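Local coordinates for protein 6-aminohexanoate-dimer hydrolase (Bacillus anthracis, PDB 4GB7) that probably hydrolyses amide bonds, as a putative 6-aminohexanoate-dimer hydrolase of the serine beta-lactamase family, at residues K109-V114 with F392-T397; H136-L141 with L303-R308; T164-I169 with F177-L182; K173-G178 with M233-K238. One frame throughout, in Å; residues are numbered along the deposited sequence.

Interaction 1: K109-V114 with F392-T397; sequences KTDAFV and FSSNAT
A classic beta bulge sets Asp111 and Ala112 opposite Phe392 where strands 110-117 and 387-393 run antiparallel in the five-stranded sheet of the beta-lactamase fold; Thr110 and Ser393 form the non-hydrogen-bonded pair just before it. The carbonyl oxygen of Phe392 takes two N-H groups from the same face of its plane: Asp111 N lies 2.8 Å from Phe392 O, and Ala112 N 3.1 Å from it. The return bond, Phe392 N to Ala112 O, is 2.9 Å long. On the face with Ala112, its CB approaches Phe392 CD2 obliquely at 4.1 Å. Two residues before Asp111, Lys109 closes the preceding helix as the C-prime residue of a Schellman motif, and its O receives Ser394 N at 3.0 Å in a nearly straight bond (170°). Ser394 OG sits between its own backbone N and carbonyl carbon (chi1 49°) and donates to Asp111 OD2 at 2.8 Å, on the syn side and 17° out of the carboxylate plane. At the outer end the Lys109 side chain crosses that of Asn395 at about a right angle, and water 1 links Lys109 NZ to Asn395 OD1. Asp111 OD2 is also hydrogen-bonded to His136 NE2, while Arg54 holds both Asp111 OD1, in a salt bridge, and Ser394 OG. A buried carboxylate gripped by a hydroxyl, a histidine and an arginine is probably ionised, its orientation fixed by several partners.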
# COMPACT_ATOMS: atom_id res chain seq x y z
N LYS A 109 -0.99 -14.62 -11.45
CA LYS A 109 -1.69 -14.80 -10.18
C LYS A 109 -2.37 -13.50 -9.75
O LYS A 109 -2.52 -13.25 -8.58
CB LYS A 109 -0.80 -15.43 -9.12
CG LYS A 109 -0.34 -16.82 -9.57
CD LYS A 109 0.61 -17.48 -8.57
CE LYS A 109 0.90 -18.93 -8.91
NZ LYS A 109 1.59 -19.10 -10.20
N THR A 110 -2.81 -12.70 -10.71
CA THR A 110 -3.67 -11.58 -10.41
C THR A 110 -5.03 -12.09 -9.88
O THR A 110 -5.59 -13.09 -10.34
CB THR A 110 -3.91 -10.73 -11.67
OG1 THR A 110 -2.65 -10.27 -12.18
CG2 THR A 110 -4.99 -9.60 -11.45
N ASP A 111 -5.52 -11.42 -8.86
CA ASP A 111 -6.86 -11.70 -8.29
C ASP A 111 -7.92 -10.68 -8.73
O ASP A 111 -9.10 -11.06 -8.85
CB ASP A 111 -6.82 -11.74 -6.76
CG ASP A 111 -6.01 -12.90 -6.21
OD1 ASP A 111 -6.06 -14.02 -6.75
OD2 ASP A 111 -5.30 -12.69 -5.22
N ALA A 112 -7.51 -9.41 -8.86
CA ALA A 112 -8.39 -8.33 -9.28
C ALA A 112 -7.64 -7.30 -10.08
O ALA A 112 -6.51 -6.95 -9.76
CB ALA A 112 -9.04 -7.65 -8.08
N PHE A 113 -8.33 -6.78 -11.09
CA PHE A 113 -7.76 -5.77 -11.96
C PHE A 113 -8.89 -4.81 -12.30
O PHE A 113 -9.89 -5.22 -12.83
CB PHE A 113 -7.11 -6.40 -13.16
CG PHE A 113 -6.32 -5.46 -14.00
CD1 PHE A 113 -5.06 -5.05 -13.60
CD2 PHE A 113 -6.85 -4.93 -15.18
CE1 PHE A 113 -4.32 -4.18 -14.38
CE2 PHE A 113 -6.09 -4.11 -15.98
CZ PHE A 113 -4.85 -3.69 -15.56
N VAL A 114 -8.74 -3.55 -11.91
CA VAL A 114 -9.74 -2.52 -12.14
C VAL A 114 -9.10 -1.31 -12.84
O VAL A 114 -8.07 -0.77 -12.34
CB VAL A 114 -10.37 -2.07 -10.82
CG1 VAL A 114 -11.31 -0.89 -11.02
CG2 VAL A 114 -11.07 -3.25 -10.10
N PHE A 392 -4.59 -6.20 -7.76
CA PHE A 392 -4.40 -7.07 -6.62
C PHE A 392 -3.99 -8.43 -7.09
O PHE A 392 -4.56 -8.91 -8.09
CB PHE A 392 -5.68 -7.30 -5.80
CG PHE A 392 -6.24 -6.12 -5.11
CD1 PHE A 392 -5.51 -4.96 -4.86
CD2 PHE A 392 -7.55 -6.24 -4.58
CE1 PHE A 392 -6.12 -3.91 -4.17
CE2 PHE A 392 -8.13 -5.20 -3.89
CZ PHE A 392 -7.41 -4.04 -3.67
N SER A 393 -3.06 -9.05 -6.37
CA SER A 393 -2.54 -10.35 -6.77
C SER A 393 -2.23 -11.18 -5.54
O SER A 393 -2.21 -10.69 -4.40
CB SER A 393 -1.29 -10.24 -7.68
OG SER A 393 -1.45 -9.32 -8.74
N SER A 394 -1.97 -12.45 -5.78
CA SER A 394 -1.42 -13.30 -4.76
C SER A 394 -0.30 -14.16 -5.36
O SER A 394 -0.39 -15.41 -5.42
CB SER A 394 -2.54 -14.08 -4.10
OG SER A 394 -3.40 -14.68 -5.03
N ASN A 395 0.75 -13.45 -5.79
CA ASN A 395 1.88 -14.01 -6.52
C ASN A 395 3.05 -14.12 -5.59
O ASN A 395 3.75 -13.13 -5.36
CB ASN A 395 2.16 -13.14 -7.73
CG ASN A 395 3.06 -13.76 -8.75
OD1 ASN A 395 3.21 -14.97 -8.82
ND2 ASN A 395 3.60 -12.90 -9.65
N ALA A 396 3.23 -15.30 -4.98
CA ALA A 396 4.15 -15.45 -3.86
C ALA A 396 5.60 -15.06 -4.21
O ALA A 396 6.31 -14.44 -3.41
CB ALA A 396 4.09 -16.89 -3.30
N THR A 397 6.03 -15.40 -5.41
CA THR A 397 7.38 -15.10 -5.88
C THR A 397 7.33 -14.57 -7.32
O THR A 397 7.53 -15.31 -8.29
CB THR A 397 8.31 -16.30 -5.76
OG1 THR A 397 7.81 -17.39 -6.54
CG2 THR A 397 8.48 -16.73 -4.33
O HOH W 1 3.01 -16.56 -11.00

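Interaction 2: H136-L141 with L303-R308; sequences HGMASL and LNATAR
The short, weakly bonded strand 136-137, at the edge of the four-stranded sheet, pairs antiparallel with 303-305 just ahead of Ser140, the serine of a probable SxxK motif as in serine beta-lactamases. His136 and Ala305 form the hydrogen-bonded pair: His136 N reaches Ala305 O at 2.9 Å, well above the carbonyl plane, and Ala305 N returns to His136 O at 3.2 Å with a bent angle of 145°. Asn304 CA adds a C-H...O contact to the same His136 O. Beyond the pair, Met138 N makes only a weak bond to Leu303 O; water 2 accepts from Met138 N and lies 3.2 Å from Leu303 O. Selenomethionine Met138 lies side by side with Leu303, both side chains pointing the same way. Its chain bends at the last torsion (chi3 -54°), which places CE 3.7 Å from Leu303 CD2, while SE rests 4.0 Å from Ala305 CB. Phe392 and Met310 also touch Met138. The His136 ring stacks on Phe392, and its NE2 is hydrogen-bonded to Asp111. On its other nitrogen, His136 ND1 donates to Gly137 O at 2.6 Å, the oxygen lying 1° from the ring plane and the bond falling on a carbonyl lone pair.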
# COMPACT_ATOMS: atom_id res chain seq x y z
N HIS A 136 -9.21 -7.79 0.08
CA HIS A 136 -7.98 -8.47 -0.32
C HIS A 136 -6.83 -7.89 0.42
O HIS A 136 -6.83 -6.71 0.74
CB HIS A 136 -7.78 -8.17 -1.81
CG HIS A 136 -6.78 -9.06 -2.50
ND1 HIS A 136 -5.45 -8.93 -2.35
CD2 HIS A 136 -6.98 -10.13 -3.38
CE1 HIS A 136 -4.83 -9.86 -3.11
NE2 HIS A 136 -5.77 -10.62 -3.72
N GLY A 137 -5.81 -8.69 0.71
CA GLY A 137 -4.54 -8.15 1.22
C GLY A 137 -3.92 -7.18 0.24
O GLY A 137 -4.04 -7.32 -0.94
N MSE A 138 -3.30 -6.13 0.74
CA MSE A 138 -2.69 -5.13 -0.13
C MSE A 138 -1.23 -4.79 0.23
O MSE A 138 -0.64 -3.91 -0.39
CB MSE A 138 -3.53 -3.84 -0.08
CG MSE A 138 -4.95 -4.05 -0.43
SE MSE A 138 -5.90 -2.42 -0.76
CE MSE A 138 -5.58 -1.42 0.79
N ALA A 139 -0.65 -5.48 1.21
CA ALA A 139 0.73 -5.29 1.59
C ALA A 139 0.97 -3.79 1.77
O ALA A 139 0.20 -3.15 2.46
CB ALA A 139 1.68 -5.93 0.58
N SER A 140 1.98 -3.21 1.14
CA SER A 140 2.38 -1.82 1.42
C SER A 140 1.47 -0.74 0.81
O SER A 140 1.69 0.43 1.03
CB SER A 140 3.84 -1.57 0.95
OG SER A 140 4.79 -2.23 1.76
N LEU A 141 0.41 -1.11 0.09
CA LEU A 141 -0.58 -0.12 -0.34
C LEU A 141 -1.15 0.64 0.86
O LEU A 141 -1.53 1.75 0.70
CB LEU A 141 -1.71 -0.70 -1.14
CG LEU A 141 -1.48 -0.88 -2.63
CD1 LEU A 141 -0.09 -1.22 -3.09
CD2 LEU A 141 -2.55 -1.74 -3.27
N LEU A 303 -3.69 -3.42 5.69
CA LEU A 303 -5.02 -2.99 5.22
C LEU A 303 -5.50 -3.92 4.14
O LEU A 303 -4.73 -4.26 3.26
CB LEU A 303 -5.00 -1.55 4.73
CG LEU A 303 -6.34 -0.89 4.42
CD1 LEU A 303 -7.30 -0.84 5.62
CD2 LEU A 303 -6.08 0.50 3.87
N ASN A 304 -6.74 -4.34 4.26
CA ASN A 304 -7.45 -5.25 3.36
C ASN A 304 -8.70 -4.50 2.88
O ASN A 304 -9.48 -3.97 3.70
CB ASN A 304 -7.89 -6.50 4.08
CG ASN A 304 -6.74 -7.45 4.39
OD1 ASN A 304 -6.63 -8.53 3.76
ND2 ASN A 304 -5.84 -7.05 5.28
N ALA A 305 -8.88 -4.41 1.55
CA ALA A 305 -9.97 -3.62 0.97
C ALA A 305 -10.42 -4.25 -0.34
O ALA A 305 -9.70 -5.09 -0.91
CB ALA A 305 -9.56 -2.18 0.75
N THR A 306 -11.58 -3.85 -0.84
CA THR A 306 -11.98 -4.32 -2.17
C THR A 306 -11.36 -3.45 -3.28
O THR A 306 -10.90 -2.31 -3.05
CB THR A 306 -13.51 -4.34 -2.37
OG1 THR A 306 -13.98 -3.00 -2.52
CG2 THR A 306 -14.24 -5.10 -1.26
N ALA A 307 -11.28 -4.00 -4.48
CA ALA A 307 -10.60 -3.36 -5.59
C ALA A 307 -11.31 -2.08 -6.05
O ALA A 307 -10.64 -1.05 -6.31
CB ALA A 307 -10.43 -4.31 -6.79
N ARG A 308 -12.64 -2.14 -6.17
CA ARG A 308 -13.38 -0.95 -6.53
C ARG A 308 -13.25 0.12 -5.45
O ARG A 308 -13.22 1.28 -5.78
CB ARG A 308 -14.85 -1.24 -6.79
CG ARG A 308 -15.03 -1.91 -8.14
CD ARG A 308 -16.48 -1.91 -8.63
NE ARG A 308 -17.36 -2.58 -7.70
CZ ARG A 308 -17.67 -3.88 -7.69
NH1 ARG A 308 -18.49 -4.34 -6.76
NH2 ARG A 308 -17.18 -4.73 -8.59
O HOH W 2 -2.45 -6.42 3.58
O HOH W 3 -2.31 -3.00 3.21

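Interaction 3: T164-I169 with F177-L182; sequences TADTYI and FGKATL
Gly178 O receives Asp166 N at 2.9 Å, in the carbonyl plane and on a lone pair, while Thr164 CB and Asp166 CG pack against the same oxygen. Thr164 CB comes within 3.3 Å of Gly178 O, and Asp166 CG within 3.1 Å. A second backbone bond, straighter and nearly in line with the C=O, takes Ala165 N to Ala180 O at 2.9 Å. The two acceptors thus hold successive N-H groups at the start of the helical turn 165-168. Thr164 leads into this turn: its OG1 donates to Asp166 OD1 at 2.7 Å, the Asp166 CG lying between its backbone N and carbonyl carbon (chi1 63°). The other carboxylate oxygen, Asp166 OD2, accepts from Asn174 N, tying the turn to the loop before helix 176-179. Two short, weakly bonded helical turns, about 165-168 and 176-179, are joined by these bonds and by a single backbone bridge between Thr164 and Thr181, their CA atoms 4.0 Å apart. Thr181 is the N-cap of helix 182-186, which follows. The Ala165 CB methyl packs on the Phe177 carbonyl, 3.3 Å from Phe177 O. On the apolar side, Leu182 crosses Tyr168 at about a right angle and brings CD1 to the ring edge, in plane, 3.9 Å from Tyr168 CE2. One face of that ring is overlain by Thr167 CG2, and the Tyr168 hydroxyl bonds to Asp160 N.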
# COMPACT_ATOMS: atom_id res chain seq x y z
N THR A 164 10.58 16.02 15.54
CA THR A 164 10.98 14.64 15.67
C THR A 164 9.82 13.80 16.16
O THR A 164 8.95 14.25 16.88
CB THR A 164 12.13 14.45 16.69
OG1 THR A 164 11.74 14.96 17.98
CG2 THR A 164 13.42 15.12 16.20
N ALA A 165 9.81 12.53 15.76
CA ALA A 165 8.81 11.60 16.22
C ALA A 165 8.75 11.50 17.74
O ALA A 165 7.67 11.32 18.29
CB ALA A 165 8.99 10.21 15.59
N ASP A 166 9.90 11.60 18.43
CA ASP A 166 9.92 11.46 19.87
C ASP A 166 9.42 12.71 20.58
O ASP A 166 9.26 12.72 21.81
CB ASP A 166 11.29 10.96 20.41
CG ASP A 166 12.45 11.92 20.14
OD1 ASP A 166 12.23 13.11 19.83
OD2 ASP A 166 13.62 11.46 20.29
N THR A 167 9.07 13.74 19.80
CA THR A 167 8.32 14.88 20.33
C THR A 167 6.90 14.40 20.72
O THR A 167 6.30 14.86 21.69
CB THR A 167 8.23 16.04 19.31
OG1 THR A 167 9.56 16.56 19.02
CG2 THR A 167 7.30 17.18 19.84
N TYR A 168 6.39 13.45 19.95
CA TYR A 168 5.04 12.99 20.11
C TYR A 168 4.97 11.64 20.80
O TYR A 168 3.99 11.37 21.49
CB TYR A 168 4.33 12.92 18.77
CG TYR A 168 4.34 14.24 18.07
CD1 TYR A 168 3.64 15.32 18.59
CD2 TYR A 168 5.13 14.45 16.95
CE1 TYR A 168 3.66 16.54 17.95
CE2 TYR A 168 5.17 15.67 16.31
CZ TYR A 168 4.47 16.74 16.84
OH TYR A 168 4.48 17.97 16.22
N ILE A 169 5.99 10.79 20.58
CA ILE A 169 6.04 9.46 21.18
C ILE A 169 7.20 9.42 22.19
O ILE A 169 8.34 9.16 21.83
CB ILE A 169 6.22 8.35 20.13
CG1 ILE A 169 5.20 8.51 18.96
CG2 ILE A 169 6.16 7.01 20.85
CD1 ILE A 169 3.75 8.40 19.35
N PHE A 177 14.04 5.68 15.26
CA PHE A 177 12.75 6.23 14.74
C PHE A 177 12.32 7.47 15.49
O PHE A 177 11.67 8.33 14.92
CB PHE A 177 11.61 5.20 14.70
CG PHE A 177 11.78 4.15 13.64
CD1 PHE A 177 11.75 4.51 12.30
CD2 PHE A 177 11.98 2.83 13.98
CE1 PHE A 177 11.90 3.55 11.31
CE2 PHE A 177 12.13 1.88 13.00
CZ PHE A 177 12.12 2.25 11.68
N GLY A 178 12.69 7.56 16.76
CA GLY A 178 12.40 8.75 17.54
C GLY A 178 13.07 10.04 17.10
O GLY A 178 12.46 11.16 17.16
N LYS A 179 14.31 9.89 16.68
CA LYS A 179 15.17 11.00 16.29
C LYS A 179 14.85 11.52 14.92
O LYS A 179 15.23 12.63 14.57
CB LYS A 179 16.65 10.57 16.44
CG LYS A 179 17.04 10.39 17.89
CD LYS A 179 18.36 9.64 18.12
CE LYS A 179 19.59 10.48 17.98
NZ LYS A 179 20.78 9.57 18.05
N ALA A 180 14.17 10.71 14.11
CA ALA A 180 13.79 11.16 12.78
C ALA A 180 12.68 12.17 12.85
O ALA A 180 11.77 12.05 13.68
CB ALA A 180 13.32 9.97 11.96
N THR A 181 12.70 13.13 11.93
CA THR A 181 11.56 14.04 11.79
C THR A 181 10.43 13.30 11.12
O THR A 181 10.64 12.29 10.43
CB THR A 181 11.85 15.32 10.97
OG1 THR A 181 12.14 14.97 9.60
CG2 THR A 181 12.97 16.19 11.57
N LEU A 182 9.22 13.83 11.28
CA LEU A 182 8.07 13.23 10.63
C LEU A 182 8.26 13.22 9.11
O LEU A 182 7.91 12.22 8.46
CB LEU A 182 6.78 13.94 10.99
CG LEU A 182 6.17 13.49 12.30
CD1 LEU A 182 7.09 13.66 13.51
CD2 LEU A 182 4.84 14.19 12.51

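Interaction 4: K173-G178 with M233-K238; sequences KNTPFG and MLQEAK
Phe177 and Pro176 meet Leu234 near the end of helix 230-235 and Ala237 in the loop after it. The ring carbon Phe177 CE2 lies 3.7 Å from Ala237 CB and 3.9 Å from Leu234 CD2, both methyls approaching the ring obliquely. The Phe177 and Leu234 side chains cross at about a right angle, Leu234 CG standing anti to its carbonyl carbon (chi1 -62°). Beside this pair, Pro176 CG rests against the backbone of the other segment, 3.4 Å from Ala237 O, and stands 4.2 Å from Ala237 CB. Toward solvent, the methyl Thr175 CG2 touches the amide oxygen Gln235 OE1 at 3.7 Å, while Gln235 NE2 donates to Glu171 O. A single water completes the polar part of the contact: water 4 donates to Thr175 OG1 at 2.7 Å and to Leu234 O at 2.8 Å, and accepts from Phe177 N. It therefore joins the first turn of helix 176-179 to the last turn of helix 230-235 where their backbones do not meet directly. Thr175 is the N-cap of helix 176-179; its OG1 also accepts a weak capping bond from Gly178 N and bonds to Leu172 O. Further out, Val192 of strand 191-193 lies against Pro176, Phe177 and Ala237, and helix 251-265 packs on Phe177 and Leu234 through Thr256, with Trp259 also touching Leu234.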
# COMPACT_ATOMS: atom_id res chain seq x y z
N LYS A 173 11.96 8.24 22.67
CA LYS A 173 12.97 9.26 22.87
C LYS A 173 14.41 8.73 22.70
O LYS A 173 14.83 7.75 23.32
CB LYS A 173 12.78 9.97 24.22
CG LYS A 173 13.62 11.24 24.43
CD LYS A 173 12.91 12.47 23.88
CE LYS A 173 13.60 13.79 24.27
NZ LYS A 173 12.86 15.01 23.81
N ASN A 174 15.13 9.41 21.82
CA ASN A 174 16.55 9.15 21.54
C ASN A 174 16.81 7.82 20.85
O ASN A 174 17.94 7.40 20.77
CB ASN A 174 17.43 9.30 22.81
CG ASN A 174 17.44 10.71 23.34
OD1 ASN A 174 17.39 11.68 22.56
ND2 ASN A 174 17.51 10.85 24.67
N THR A 175 15.76 7.18 20.32
CA THR A 175 15.90 5.95 19.49
C THR A 175 15.93 6.33 18.02
O THR A 175 15.58 7.43 17.69
CB THR A 175 14.79 4.92 19.75
OG1 THR A 175 13.55 5.36 19.17
CG2 THR A 175 14.63 4.65 21.25
N PRO A 176 16.31 5.40 17.12
CA PRO A 176 16.44 5.80 15.74
C PRO A 176 15.16 6.36 15.07
O PRO A 176 15.22 7.34 14.31
CB PRO A 176 16.82 4.50 15.06
CG PRO A 176 17.62 3.79 16.10
CD PRO A 176 16.88 4.06 17.36
N PHE A 177 14.04 5.68 15.26
CA PHE A 177 12.75 6.23 14.74
C PHE A 177 12.32 7.47 15.49
O PHE A 177 11.67 8.33 14.92
CB PHE A 177 11.61 5.20 14.70
CG PHE A 177 11.78 4.15 13.64
CD1 PHE A 177 11.75 4.51 12.30
CD2 PHE A 177 11.98 2.83 13.98
CE1 PHE A 177 11.90 3.55 11.31
CE2 PHE A 177 12.13 1.88 13.00
CZ PHE A 177 12.12 2.25 11.68
N GLY A 178 12.69 7.56 16.76
CA GLY A 178 12.40 8.75 17.54
C GLY A 178 13.07 10.04 17.10
O GLY A 178 12.46 11.16 17.16
N MSE A 233 9.16 -3.88 18.07
CA MSE A 233 10.03 -3.87 16.90
C MSE A 233 10.68 -2.51 16.72
O MSE A 233 11.85 -2.41 16.42
CB MSE A 233 9.24 -4.29 15.65
CG MSE A 233 10.07 -4.29 14.36
SE MSE A 233 9.04 -4.43 12.75
CE MSE A 233 8.35 -2.60 12.76
N LEU A 234 9.90 -1.45 16.91
CA LEU A 234 10.41 -0.10 16.73
C LEU A 234 11.50 0.17 17.76
O LEU A 234 12.46 0.86 17.44
CB LEU A 234 9.29 0.90 16.86
CG LEU A 234 8.17 0.78 15.81
CD1 LEU A 234 7.10 1.85 16.07
CD2 LEU A 234 8.67 0.76 14.36
N GLN A 235 11.36 -0.42 18.95
CA GLN A 235 12.31 -0.21 20.04
C GLN A 235 13.61 -0.98 19.80
O GLN A 235 14.67 -0.63 20.35
CB GLN A 235 11.71 -0.64 21.39
CG GLN A 235 10.57 0.19 21.94
CD GLN A 235 10.95 1.60 22.31
OE1 GLN A 235 12.10 2.02 22.11
NE2 GLN A 235 9.96 2.37 22.81
N GLU A 236 13.55 -2.00 18.95
CA GLU A 236 14.73 -2.78 18.57
C GLU A 236 15.56 -2.17 17.42
O GLU A 236 16.63 -2.70 17.08
CB GLU A 236 14.32 -4.21 18.13
CG GLU A 236 13.82 -5.10 19.26
CD GLU A 236 13.86 -6.57 18.90
OE1 GLU A 236 14.01 -6.91 17.71
OE2 GLU A 236 13.74 -7.39 19.83
N ALA A 237 15.07 -1.07 16.82
CA ALA A 237 15.72 -0.45 15.66
C ALA A 237 17.13 -0.02 15.99
O ALA A 237 17.38 0.58 17.05
CB ALA A 237 14.92 0.76 15.17
N LYS A 238 18.03 -0.34 15.06
CA LYS A 238 19.42 0.09 15.14
C LYS A 238 19.72 0.96 13.92
O LYS A 238 19.55 0.54 12.75
CB LYS A 238 20.37 -1.10 15.18
CG LYS A 238 21.82 -0.70 15.34
CD LYS A 238 22.79 -1.84 15.03
CE LYS A 238 24.09 -1.30 14.44
NZ LYS A 238 23.87 -0.53 13.18
O HOH W 4 13.36 3.54 17.19

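Overall arrangement
Along the chain, interactions 2, 3 and 4 are all nested inside the loop closed by interaction 1, and interactions 3 and 4 lie within that of interaction 2. Interactions 1 and 2, with centres about 11 Å apart, touch through His136, so the five-stranded and four-stranded sheets are joined beside Ser140, whose SxxK pattern is consistent with the active-site serine of the beta-lactamase family. Interactions 3 and 4 share Phe177, Gly178 and helix 176-179, their centres about 9 Å apart. This second pair lies about 28 Å, centre to centre, from interaction 2. Two contacts thus lie at the sheets beside the presumed active site and two at the helical periphery, about 23 Å from the chain's centre.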